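Glycoside Hydrolase Family 43_12 (Metagenome, PDB 7JVH) probably hydrolyses glycosidic bonds in plant cell-wall polysaccharides such as arabinoxylan, as a gut-metagenome member of glycoside hydrolase family 43. Local coordinates at residues 127-130 against 131-134. Residues are numbered along the deposited sequence; the frame is centred on the assembly and turned at random.
Sequences HYNK and YNDT
Asn129 and Thr134 pair backbone to backbone across the turn: Asn129 N gives a nearly straight bond to Thr134 O (2.9 Å, 166°), and Thr134 N returns one to Asn129 O (3.1 Å). The side chain of Asn129, with CG anti to the backbone N (chi1 -176°), reaches along the turn, and its OD1 accepts the backbone N-H of Tyr131, N to OD1 3.0 Å; the donor stands above the amide plane and the bond is bent, 142°. OD1 also lies at the edge of the Tyr131 ring, while Lys130 CG sits over one face, 4.0 Å from the ring centroid, in a CH-pi contact. Asp133 and Thr134 both face Asn129, a G1 beta bulge closing the hairpin between strands 120-129 and 134-142 in one four-stranded blade of the five-bladed beta-propeller of family 43. Tyr128 OH donates to Asp133 OD1, 2.5 Å away, which lies in the plane of the ring but receives the hydroxyl from above its own carboxylate plane. A phenylalanine in place of Tyr128 would probably leave Asp133 without this donor and its carboxylate freer to turn. Thr134 OG1 bonds to Asn132 O at 2.5 Å, tying the loop to the start of the returning strand. Farther out, the Phe135 ring meets that of Tyr128, Lys69 forms a long, weak ion pair with Asp133, and Lys155 bonds weakly to Asn132 O.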
ATOM      1  N   HIS A 127       2.655 -15.873   6.651  1.00 51.70           N
ATOM      2  CA  HIS A 127       3.334 -16.855   7.485  1.00 57.48           C
ATOM      3  C   HIS A 127       3.577 -18.113   6.694  1.00 64.82           C
ATOM      4  O   HIS A 127       2.810 -18.440   5.805  1.00 65.59           O
ATOM      5  CB  HIS A 127       2.475 -17.228   8.697  1.00 61.42           C
ATOM      6  CG  HIS A 127       2.182 -16.079   9.600  1.00 72.55           C
ATOM      7  ND1 HIS A 127       3.015 -15.753  10.645  1.00 75.92           N
ATOM      8  CD2 HIS A 127       1.135 -15.215   9.671  1.00 75.81           C
ATOM      9  CE1 HIS A 127       2.527 -14.705  11.289  1.00 79.37           C
ATOM     10  NE2 HIS A 127       1.375 -14.374  10.735  1.00 75.35           N
ATOM     11  N   TYR A 128       4.644 -18.831   7.048  1.00 75.46           N
ATOM     12  CA  TYR A 128       4.883 -20.173   6.550  1.00 76.17           C
ATOM     13  C   TYR A 128       4.934 -21.139   7.720  1.00 70.01           C
ATOM     14  O   TYR A 128       5.747 -20.987   8.625  1.00 67.78           O
ATOM     15  CB  TYR A 128       6.174 -20.265   5.738  1.00 80.47           C
ATOM     16  CG  TYR A 128       6.513 -21.689   5.380  1.00 69.92           C
ATOM     17  CD1 TYR A 128       5.845 -22.335   4.349  1.00 65.09           C
ATOM     18  CD2 TYR A 128       7.478 -22.401   6.093  1.00 57.54           C
ATOM     19  CE1 TYR A 128       6.141 -23.654   4.027  1.00 67.70           C
ATOM     20  CE2 TYR A 128       7.775 -23.715   5.773  1.00 55.25           C
ATOM     21  CZ  TYR A 128       7.103 -24.335   4.746  1.00 56.32           C
ATOM     22  OH  TYR A 128       7.399 -25.628   4.422  1.00 67.97           O
ATOM     23  N   ASN A 129       4.038 -22.131   7.682  1.00 67.87           N
ATOM     24  CA  ASN A 129       3.990 -23.196   8.655  1.00 70.45           C
ATOM     25  C   ASN A 129       4.805 -24.373   8.136  1.00 79.82           C
ATOM     26  O   ASN A 129       4.377 -25.088   7.219  1.00 87.08           O
ATOM     27  CB  ASN A 129       2.537 -23.597   8.918  1.00 67.19           C
ATOM     28  CG  ASN A 129       2.411 -24.655   9.995  1.00 72.76           C
ATOM     29  OD1 ASN A 129       3.405 -25.137  10.542  1.00 73.97           O
ATOM     30  ND2 ASN A 129       1.186 -25.021  10.302  1.00 75.42           N
ATOM     31  N   LYS A 130       5.994 -24.555   8.721  1.00 72.40           N
ATOM     32  CA  LYS A 130       6.917 -25.611   8.314  1.00 82.73           C
ATOM     33  C   LYS A 130       6.436 -26.996   8.725  1.00 87.59           C
ATOM     34  O   LYS A 130       6.875 -27.999   8.163  1.00 99.55           O
ATOM     35  CB  LYS A 130       8.319 -25.335   8.871  1.00 77.50           C
ATOM     36  CG  LYS A 130       8.448 -25.535  10.366  1.00 62.84           C
ATOM     37  CD  LYS A 130       9.805 -25.059  10.861  1.00 68.51           C
ATOM     38  CE  LYS A 130       9.869 -25.111  12.375  1.00 83.31           C
ATOM     39  NZ  LYS A 130      11.238 -25.316  12.940  1.00 90.10           N
ATOM     40  N   TYR A 131       5.522 -27.042   9.699  1.00 77.36           N
ATOM     41  CA  TYR A 131       4.992 -28.304  10.226  1.00 80.09           C
ATOM     42  C   TYR A 131       3.972 -28.953   9.291  1.00 78.15           C
ATOM     43  O   TYR A 131       3.875 -30.175   9.250  1.00 89.97           O
ATOM     44  CB  TYR A 131       4.411 -28.112  11.632  1.00 70.52           C
ATOM     45  CG  TYR A 131       5.399 -27.509  12.606  1.00 72.99           C
ATOM     46  CD1 TYR A 131       6.462 -28.265  13.121  1.00 72.41           C
ATOM     47  CD2 TYR A 131       5.302 -26.177  12.981  1.00 75.55           C
ATOM     48  CE1 TYR A 131       7.380 -27.704  13.988  1.00 70.10           C
ATOM     49  CE2 TYR A 131       6.204 -25.618  13.865  1.00 74.06           C
ATOM     50  CZ  TYR A 131       7.239 -26.386  14.367  1.00 74.98           C
ATOM     51  OH  TYR A 131       8.137 -25.829  15.245  1.00 73.47           O
ATOM     52  N   ASN A 132       3.222 -28.130   8.548  1.00 74.03           N
ATOM     53  CA  ASN A 132       2.307 -28.609   7.503  1.00 74.01           C
ATOM     54  C   ASN A 132       2.607 -28.015   6.114  1.00 72.69           C
ATOM     55  O   ASN A 132       1.762 -28.034   5.239  1.00 76.40           O
ATOM     56  CB  ASN A 132       0.843 -28.361   7.901  1.00 69.68           C
ATOM     57  CG  ASN A 132       0.447 -26.899   7.826  1.00 78.83           C
ATOM     58  OD1 ASN A 132       1.260 -26.037   7.506  1.00 75.69           O
ATOM     59  ND2 ASN A 132      -0.816 -26.610   8.123  1.00 77.26           N
ATOM     60  N   ASP A 133       3.824 -27.490   5.941  1.00 63.58           N
ATOM     61  CA  ASP A 133       4.326 -26.978   4.671  1.00 68.01           C
ATOM     62  C   ASP A 133       3.269 -26.140   3.927  1.00 80.17           C
ATOM     63  O   ASP A 133       3.009 -26.349   2.737  1.00 91.53           O
ATOM     64  CB  ASP A 133       4.854 -28.145   3.805  1.00 68.23           C
ATOM     65  CG  ASP A 133       5.596 -27.693   2.559  1.00 80.84           C
ATOM     66  OD1 ASP A 133       6.083 -26.545   2.500  1.00 89.55           O
ATOM     67  OD2 ASP A 133       5.703 -28.512   1.624  1.00 73.98           O
ATOM     68  N   THR A 134       2.670 -25.181   4.646  1.00 71.99           N
ATOM     69  CA  THR A 134       1.536 -24.404   4.160  1.00 73.94           C
ATOM     70  C   THR A 134       1.718 -22.937   4.460  1.00 73.70           C
ATOM     71  O   THR A 134       2.179 -22.581   5.542  1.00 69.79           O
ATOM     72  CB  THR A 134       0.197 -24.854   4.798  1.00 72.31           C
ATOM     73  OG1 THR A 134       0.060 -26.281   4.695  1.00 65.47           O
ATOM     74  CG2 THR A 134      -0.988 -24.184   4.086  1.00 74.29           C
TER